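Local coordinates for MetRS related protein (Pyrococcus horikoshii, PDB 2CWP) that is related to methionyl-tRNA synthetase and probably binds tRNA through an OB-fold domain, at residues D10-V22 against P100-W112. Numbering follows the deposited sequence.
Sequences DEFWKFQMKVGLV and PVPEEVPVGARVW
R110 NH2 is shared by two backbone carbonyls, giving hydrogen bonds of 2.6 Å to W13 O and 2.8 Å to F15 O, both at the edge of the guanidinium. A long, fully extended arginine suits this place: with CG anti to the backbone N (chi1 -167°) and the chain straight as far as NE, it reaches both from the C-terminal chain. The aliphatic CG of Q16 lies over one face of the guanidinium. A leucine in place of R110 would probably leave W13 O and F15 O without this donor. W112 turns its ring edge toward the face of W13, planes at 55°. Strand 17-27 belongs to the curled antiparallel sheet of a probable tRNA-binding OB fold, and the C-terminal chain runs antiparallel along it: V111 N donates to M17 O, V19 N to A109 O, and G108 N to V19 O. G108 fits the type II turn P106-A109, where its positive phi would jam a side chain against the preceding carbonyl. V19 points toward the C-terminal chain, its CG2 packing on V105 CG1 (3.6 Å) and V111 CG2 (3.7 Å). On the face of K18 and R110, a water links K18 NZ to G108 O.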
ATOM      1  N   ASP A  10       2.544 -19.548  10.864  1.00 54.79           N
ATOM      2  CA  ASP A  10       3.442 -18.709  11.657  1.00 51.77           C
ATOM      3  C   ASP A  10       4.408 -17.971  10.743  1.00 49.23           C
ATOM      4  O   ASP A  10       4.836 -16.851  11.040  1.00 47.69           O
ATOM      5  CB  ASP A  10       4.215 -19.550  12.674  1.00 49.63           C
ATOM      6  CG  ASP A  10       3.301 -20.377  13.561  1.00 56.97           C
ATOM      7  OD1 ASP A  10       2.860 -21.469  13.128  1.00 57.29           O
ATOM      8  OD2 ASP A  10       3.012 -19.930  14.693  1.00 61.43           O
ATOM      9  N   GLU A  11       4.745 -18.598   9.622  1.00 44.68           N
ATOM     10  CA  GLU A  11       5.645 -17.972   8.672  1.00 46.28           C
ATOM     11  C   GLU A  11       4.924 -16.760   8.063  1.00 44.29           C
ATOM     12  O   GLU A  11       5.522 -15.705   7.878  1.00 46.96           O
ATOM     13  CB  GLU A  11       6.026 -18.964   7.578  1.00 49.60           C
ATOM     14  CG  GLU A  11       7.185 -18.506   6.719  1.00 60.60           C
ATOM     15  CD  GLU A  11       8.525 -18.624   7.427  1.00 62.18           C
ATOM     16  OE1 GLU A  11       8.548 -19.042   8.607  1.00 63.00           O
ATOM     17  OE2 GLU A  11       9.558 -18.306   6.796  1.00 62.90           O
ATOM     18  N   PHE A  12       3.638 -16.916   7.756  1.00 40.58           N
ATOM     19  CA  PHE A  12       2.845 -15.819   7.182  1.00 35.51           C
ATOM     20  C   PHE A  12       2.753 -14.699   8.214  1.00 36.22           C
ATOM     21  O   PHE A  12       3.009 -13.527   7.904  1.00 28.68           O
ATOM     22  CB  PHE A  12       1.434 -16.323   6.829  1.00 36.24           C
ATOM     23  CG  PHE A  12       0.519 -15.275   6.224  1.00 29.55           C
ATOM     24  CD1 PHE A  12       0.859 -14.616   5.045  1.00 32.27           C
ATOM     25  CD2 PHE A  12      -0.710 -14.988   6.816  1.00 32.19           C
ATOM     26  CE1 PHE A  12      -0.020 -13.685   4.460  1.00 34.96           C
ATOM     27  CE2 PHE A  12      -1.595 -14.061   6.245  1.00 28.79           C
ATOM     28  CZ  PHE A  12      -1.247 -13.410   5.067  1.00 28.47           C
ATOM     29  N   TRP A  13       2.408 -15.091   9.443  1.00 29.28           N
ATOM     30  CA  TRP A  13       2.239 -14.181  10.571  1.00 36.93           C
ATOM     31  C   TRP A  13       3.419 -13.252  10.845  1.00 37.21           C
ATOM     32  O   TRP A  13       3.262 -12.251  11.538  1.00 37.09           O
ATOM     33  CB  TRP A  13       1.958 -14.969  11.859  1.00 44.91           C
ATOM     34  CG  TRP A  13       0.606 -15.644  11.986  1.00 48.67           C
ATOM     35  CD1 TRP A  13       0.283 -16.657  12.853  1.00 52.55           C
ATOM     36  CD2 TRP A  13      -0.602 -15.320  11.292  1.00 49.12           C
ATOM     37  NE1 TRP A  13      -1.045 -16.979  12.742  1.00 43.98           N
ATOM     38  CE2 TRP A  13      -1.614 -16.172  11.793  1.00 49.68           C
ATOM     39  CE3 TRP A  13      -0.933 -14.392  10.299  1.00 52.17           C
ATOM     40  CZ2 TRP A  13      -2.930 -16.123  11.336  1.00 49.05           C
ATOM     41  CZ3 TRP A  13      -2.243 -14.344   9.848  1.00 54.63           C
ATOM     42  CH2 TRP A  13      -3.224 -15.205  10.368  1.00 54.28           C
ATOM     43  N   LYS A  14       4.605 -13.575  10.338  1.00 36.75           N
ATOM     44  CA  LYS A  14       5.738 -12.696  10.603  1.00 38.26           C
ATOM     45  C   LYS A  14       5.619 -11.401   9.800  1.00 36.84           C
ATOM     46  O   LYS A  14       6.163 -10.377  10.193  1.00 37.11           O
ATOM     47  CB  LYS A  14       7.069 -13.399  10.305  1.00 40.52           C
ATOM     48  CG  LYS A  14       7.278 -13.786   8.863  1.00 41.98           C
ATOM     49  CD  LYS A  14       8.581 -14.542   8.700  1.00 51.64           C
ATOM     50  CE  LYS A  14       8.804 -14.925   7.252  1.00 63.07           C
ATOM     51  NZ  LYS A  14      10.184 -15.424   7.004  1.00 66.63           N
ATOM     52  N   PHE A  15       4.919 -11.447   8.670  1.00 32.65           N
ATOM     53  CA  PHE A  15       4.737 -10.241   7.879  1.00 30.18           C
ATOM     54  C   PHE A  15       3.623  -9.432   8.531  1.00 35.72           C
ATOM     55  O   PHE A  15       2.651  -9.995   9.061  1.00 27.80           O
ATOM     56  CB  PHE A  15       4.390 -10.584   6.433  1.00 28.36           C
ATOM     57  CG  PHE A  15       5.529 -11.207   5.685  1.00 37.06           C
ATOM     58  CD1 PHE A  15       5.836 -12.553   5.854  1.00 43.87           C
ATOM     59  CD2 PHE A  15       6.348 -10.429   4.871  1.00 36.43           C
ATOM     60  CE1 PHE A  15       6.943 -13.114   5.227  1.00 42.02           C
ATOM     61  CE2 PHE A  15       7.452 -10.977   4.243  1.00 37.54           C
ATOM     62  CZ  PHE A  15       7.752 -12.322   4.421  1.00 43.20           C
ATOM     63  N   GLN A  16       3.771  -8.114   8.521  1.00 27.70           N
ATOM     64  CA  GLN A  16       2.769  -7.277   9.152  1.00 32.36           C
ATOM     65  C   GLN A  16       2.034  -6.375   8.201  1.00 29.28           C
ATOM     66  O   GLN A  16       2.630  -5.507   7.564  1.00 25.49           O
ATOM     67  CB  GLN A  16       3.400  -6.415  10.239  1.00 33.80           C
ATOM     68  CG  GLN A  16       3.718  -7.176  11.498  1.00 39.60           C
ATOM     69  CD  GLN A  16       4.054  -6.241  12.622  1.00 47.49           C
ATOM     70  OE1 GLN A  16       5.104  -5.593  12.614  1.00 52.37           O
ATOM     71  NE2 GLN A  16       3.155  -6.142  13.592  1.00 54.61           N
ATOM     72  N   MET A  17       0.731  -6.594   8.114  1.00 28.49           N
ATOM     73  CA  MET A  17      -0.120  -5.776   7.265  1.00 25.69           C
ATOM     74  C   MET A  17      -1.027  -5.008   8.217  1.00 24.19           C
ATOM     75  O   MET A  17      -1.529  -5.562   9.187  1.00 22.05           O
ATOM     76  CB  MET A  17      -0.947  -6.652   6.321  1.00 20.51           C
ATOM     77  CG  MET A  17      -0.104  -7.463   5.360  1.00 25.51           C
ATOM     78  SD  MET A  17      -1.041  -8.274   4.046  1.00 23.64           S
ATOM     79  CE  MET A  17      -1.552  -9.827   4.878  1.00 21.07           C
ATOM     80  N   LYS A  18      -1.208  -3.722   7.957  1.00 22.73           N
ATOM     81  CA  LYS A  18      -2.057  -2.917   8.804  1.00 21.26           C
ATOM     82  C   LYS A  18      -2.912  -2.016   7.937  1.00 20.88           C
ATOM     83  O   LYS A  18      -2.583  -1.741   6.784  1.00 21.42           O
ATOM     84  CB  LYS A  18      -1.224  -2.043   9.745  1.00 25.08           C
ATOM     85  CG  LYS A  18      -0.273  -2.801  10.638  1.00 31.33           C
ATOM     86  CD  LYS A  18       0.321  -1.873  11.692  1.00 35.99           C
ATOM     87  CE  LYS A  18       1.082  -2.663  12.747  1.00 43.75           C
ATOM     88  NZ  LYS A  18       1.426  -1.804  13.929  1.00 47.49           N
ATOM     89  N   VAL A  19      -4.017  -1.561   8.504  1.00 16.75           N
ATOM     90  CA  VAL A  19      -4.910  -0.676   7.803  1.00 18.39           C
ATOM     91  C   VAL A  19      -4.288   0.705   7.862  1.00 23.28           C
ATOM     92  O   VAL A  19      -3.864   1.145   8.939  1.00 22.64           O
ATOM     93  CB  VAL A  19      -6.261  -0.662   8.488  1.00 19.80           C
ATOM     94  CG1 VAL A  19      -7.120   0.440   7.927  1.00 18.29           C
ATOM     95  CG2 VAL A  19      -6.922  -2.037   8.312  1.00 23.62           C
ATOM     96  N   GLY A  20      -4.221   1.379   6.715  1.00 20.88           N
ATOM     97  CA  GLY A  20      -3.640   2.713   6.681  1.00 19.93           C
ATOM     98  C   GLY A  20      -4.507   3.689   5.920  1.00 22.73           C
ATOM     99  O   GLY A  20      -5.129   3.308   4.928  1.00 27.26           O
ATOM    100  N   LEU A  21      -4.562   4.943   6.380  1.00 25.07           N
ATOM    101  CA  LEU A  21      -5.361   5.977   5.714  1.00 24.82           C
ATOM    102  C   LEU A  21      -4.476   6.823   4.817  1.00 21.80           C
ATOM    103  O   LEU A  21      -3.489   7.389   5.271  1.00 23.78           O
ATOM    104  CB  LEU A  21      -6.048   6.886   6.749  1.00 25.89           C
ATOM    105  CG  LEU A  21      -6.623   8.214   6.218  1.00 29.47           C
ATOM    106  CD1 LEU A  21      -7.691   7.919   5.168  1.00 24.24           C
ATOM    107  CD2 LEU A  21      -7.218   9.039   7.390  1.00 24.52           C
ATOM    108  N   VAL A  22      -4.823   6.905   3.541  1.00 24.37           N
ATOM    109  CA  VAL A  22      -4.034   7.695   2.600  1.00 23.18           C
ATOM    110  C   VAL A  22      -4.330   9.185   2.787  1.00 24.48           C
ATOM    111  O   VAL A  22      -5.374   9.675   2.365  1.00 31.36           O
ATOM    112  CB  VAL A  22      -4.341   7.285   1.144  1.00 25.79           C
ATOM    113  CG1 VAL A  22      -3.550   8.166   0.169  1.00 19.16           C
ATOM    114  CG2 VAL A  22      -3.991   5.812   0.949  1.00 21.47           C
ATOM    115  N   PRO A 100     -10.300  -1.360  -1.054  1.00 18.04           N
ATOM    116  CA  PRO A 100     -10.387  -0.463   0.102  1.00 18.31           C
ATOM    117  C   PRO A 100     -10.859  -1.222   1.352  1.00 17.94           C
ATOM    118  O   PRO A 100     -11.555  -2.227   1.252  1.00 17.97           O
ATOM    119  CB  PRO A 100     -11.405   0.594  -0.350  1.00 15.34           C
ATOM    120  CG  PRO A 100     -12.327  -0.195  -1.283  1.00 19.59           C
ATOM    121  CD  PRO A 100     -11.309  -1.029  -2.079  1.00 21.54           C
ATOM    122  N   VAL A 101     -10.450  -0.737   2.520  1.00 18.05           N
ATOM    123  CA  VAL A 101     -10.855  -1.310   3.800  1.00 17.29           C
ATOM    124  C   VAL A 101     -12.124  -0.526   4.207  1.00 18.80           C
ATOM    125  O   VAL A 101     -12.214   0.671   3.936  1.00 22.70           O
ATOM    126  CB  VAL A 101      -9.723  -1.081   4.840  1.00 19.14           C
ATOM    127  CG1 VAL A 101     -10.166  -1.467   6.231  1.00 16.27           C
ATOM    128  CG2 VAL A 101      -8.476  -1.867   4.411  1.00 13.87           C
ATOM    129  N   PRO A 102     -13.127  -1.179   4.830  1.00 21.98           N
ATOM    130  CA  PRO A 102     -14.334  -0.417   5.220  1.00 26.67           C
ATOM    131  C   PRO A 102     -13.952   0.813   6.068  1.00 22.84           C
ATOM    132  O   PRO A 102     -12.976   0.782   6.821  1.00 25.49           O
ATOM    133  CB  PRO A 102     -15.145  -1.432   6.022  1.00 22.69           C
ATOM    134  CG  PRO A 102     -14.733  -2.735   5.435  1.00 21.10           C
ATOM    135  CD  PRO A 102     -13.243  -2.581   5.253  1.00 18.78           C
ATOM    136  N   GLU A 103     -14.726   1.884   5.956  1.00 27.11           N
ATOM    137  CA  GLU A 103     -14.424   3.115   6.690  1.00 28.41           C
ATOM    138  C   GLU A 103     -14.390   2.925   8.210  1.00 24.30           C
ATOM    139  O   GLU A 103     -13.639   3.612   8.909  1.00 26.70           O
ATOM    140  CB  GLU A 103     -15.434   4.205   6.327  1.00 26.51           C
ATOM    141  CG  GLU A 103     -14.823   5.576   6.185  1.00 45.11           C
ATOM    142  CD  GLU A 103     -14.146   5.770   4.843  1.00 49.47           C
ATOM    143  OE1 GLU A 103     -13.167   5.049   4.543  1.00 53.19           O
ATOM    144  OE2 GLU A 103     -14.602   6.651   4.081  1.00 55.16           O
ATOM    145  N   GLU A 104     -15.180   1.975   8.705  1.00 21.17           N
ATOM    146  CA  GLU A 104     -15.266   1.671  10.129  1.00 22.07           C
ATOM    147  C   GLU A 104     -13.968   1.164  10.765  1.00 30.00           C
ATOM    148  O   GLU A 104     -13.716   1.413  11.945  1.00 27.25           O
ATOM    149  CB  GLU A 104     -16.337   0.604  10.383  1.00 33.42           C
ATOM    150  CG  GLU A 104     -17.781   0.997  10.123  1.00 41.72           C
ATOM    151  CD  GLU A 104     -18.074   1.298   8.657  1.00 48.12           C
ATOM    152  OE1 GLU A 104     -17.366   0.753   7.777  1.00 44.49           O
ATOM    153  OE2 GLU A 104     -19.024   2.073   8.389  1.00 45.77           O
ATOM    154  N   VAL A 105     -13.147   0.438  10.006  1.00 24.00           N
ATOM    155  CA  VAL A 105     -11.921  -0.116  10.581  1.00 21.62           C
ATOM    156  C   VAL A 105     -10.895   0.934  11.004  1.00 20.97           C
ATOM    157  O   VAL A 105     -10.395   1.701  10.188  1.00 20.86           O
ATOM    158  CB  VAL A 105     -11.245  -1.110   9.610  1.00 18.67           C
ATOM    159  CG1 VAL A 105      -9.987  -1.677  10.247  1.00 24.81           C
ATOM    160  CG2 VAL A 105     -12.214  -2.227   9.257  1.00 23.10           C
ATOM    161  N   PRO A 106     -10.552   0.968  12.296  1.00 19.97           N
ATOM    162  CA  PRO A 106      -9.572   1.954  12.772  1.00 20.19           C
ATOM    163  C   PRO A 106      -8.191   1.793  12.108  1.00 22.29           C
ATOM    164  O   PRO A 106      -7.728   0.664  11.899  1.00 24.52           O
ATOM    165  CB  PRO A 106      -9.509   1.676  14.281  1.00 25.24           C
ATOM    166  CG  PRO A 106     -10.884   1.130  14.594  1.00 25.08           C
ATOM    167  CD  PRO A 106     -11.107   0.189  13.416  1.00 23.22           C
ATOM    168  N   VAL A 107      -7.540   2.911  11.785  1.00 15.86           N
ATOM    169  CA  VAL A 107      -6.219   2.871  11.185  1.00 17.06           C
ATOM    170  C   VAL A 107      -5.305   2.145  12.183  1.00 23.65           C
ATOM    171  O   VAL A 107      -5.485   2.264  13.396  1.00 22.23           O
ATOM    172  CB  VAL A 107      -5.658   4.312  10.897  1.00 22.50           C
ATOM    173  CG1 VAL A 107      -6.544   5.041   9.865  1.00 22.54           C
ATOM    174  CG2 VAL A 107      -5.599   5.121  12.182  1.00 23.26           C
ATOM    175  N   GLY A 108      -4.347   1.375  11.682  1.00 19.81           N
ATOM    176  CA  GLY A 108      -3.465   0.661  12.587  1.00 20.75           C
ATOM    177  C   GLY A 108      -3.936  -0.762  12.869  1.00 22.61           C
ATOM    178  O   GLY A 108      -3.158  -1.575  13.365  1.00 23.13           O
ATOM    179  N   ALA A 109      -5.198  -1.075  12.573  1.00 23.74           N
ATOM    180  CA  ALA A 109      -5.700  -2.436  12.799  1.00 20.97           C
ATOM    181  C   ALA A 109      -4.819  -3.431  12.052  1.00 24.56           C
ATOM    182  O   ALA A 109      -4.349  -3.145  10.945  1.00 20.26           O
ATOM    183  CB  ALA A 109      -7.110  -2.564  12.305  1.00 14.26           C
ATOM    184  N   ARG A 110      -4.587  -4.602  12.633  1.00 23.23           N
ATOM    185  CA  ARG A 110      -3.762  -5.567  11.920  1.00 25.10           C
ATOM    186  C   ARG A 110      -4.600  -6.353  10.917  1.00 21.36           C
ATOM    187  O   ARG A 110      -5.751  -6.693  11.187  1.00 21.41           O
ATOM    188  CB  ARG A 110      -3.071  -6.551  12.860  1.00 27.49           C
ATOM    189  CG  ARG A 110      -2.006  -7.295  12.078  1.00 30.41           C
ATOM    190  CD  ARG A 110      -1.170  -8.244  12.879  1.00 41.07           C
ATOM    191  NE  ARG A 110      -0.240  -8.938  11.986  1.00 40.90           N
ATOM    192  CZ  ARG A 110       0.531  -9.954  12.358  1.00 44.02           C
ATOM    193  NH1 ARG A 110       0.485 -10.390  13.612  1.00 44.37           N
ATOM    194  NH2 ARG A 110       1.330 -10.544  11.476  1.00 40.32           N
ATOM    195  N   VAL A 111      -4.017  -6.638   9.758  1.00 17.83           N
ATOM    196  CA  VAL A 111      -4.721  -7.394   8.727  1.00 20.40           C
ATOM    197  C   VAL A 111      -4.009  -8.735   8.603  1.00 24.10           C
ATOM    198  O   VAL A 111      -2.840  -8.779   8.211  1.00 28.73           O
ATOM    199  CB  VAL A 111      -4.700  -6.631   7.383  1.00 19.82           C
ATOM    200  CG1 VAL A 111      -5.221  -7.506   6.257  1.00 19.79           C
ATOM    201  CG2 VAL A 111      -5.559  -5.364   7.506  1.00 15.65           C
ATOM    202  N   TRP A 112      -4.717  -9.819   8.927  1.00 21.86           N
ATOM    203  CA  TRP A 112      -4.121 -11.155   8.892  1.00 24.21           C
ATOM    204  C   TRP A 112      -5.166 -12.264   9.038  1.00 26.93           C
ATOM    205  O   TRP A 112      -6.373 -11.947   9.098  1.00 30.15           O
ATOM    206  CB  TRP A 112      -3.108 -11.260  10.030  1.00 20.48           C
ATOM    207  CG  TRP A 112      -3.754 -11.156  11.393  1.00 30.05           C
ATOM    208  CD1 TRP A 112      -4.954 -10.565  11.695  1.00 30.83           C
ATOM    209  CD2 TRP A 112      -3.214 -11.616  12.636  1.00 36.21           C
ATOM    210  NE1 TRP A 112      -5.192 -10.630  13.046  1.00 36.03           N
ATOM    211  CE2 TRP A 112      -4.142 -11.268  13.650  1.00 36.02           C
ATOM    212  CE3 TRP A 112      -2.036 -12.287  12.996  1.00 37.03           C
ATOM    213  CZ2 TRP A 112      -3.928 -11.570  15.000  1.00 42.59           C
ATOM    214  CZ3 TRP A 112      -1.821 -12.588  14.341  1.00 44.95           C
ATOM    215  CH2 TRP A 112      -2.765 -12.228  15.328  1.00 44.18           C
ATOM    216  OXT TRP A 112      -4.771 -13.448   9.099  1.00 29.39           O
TER
HETATM  217  O   HOH W   1      -0.847  -0.644  14.660  1.00 43.60           O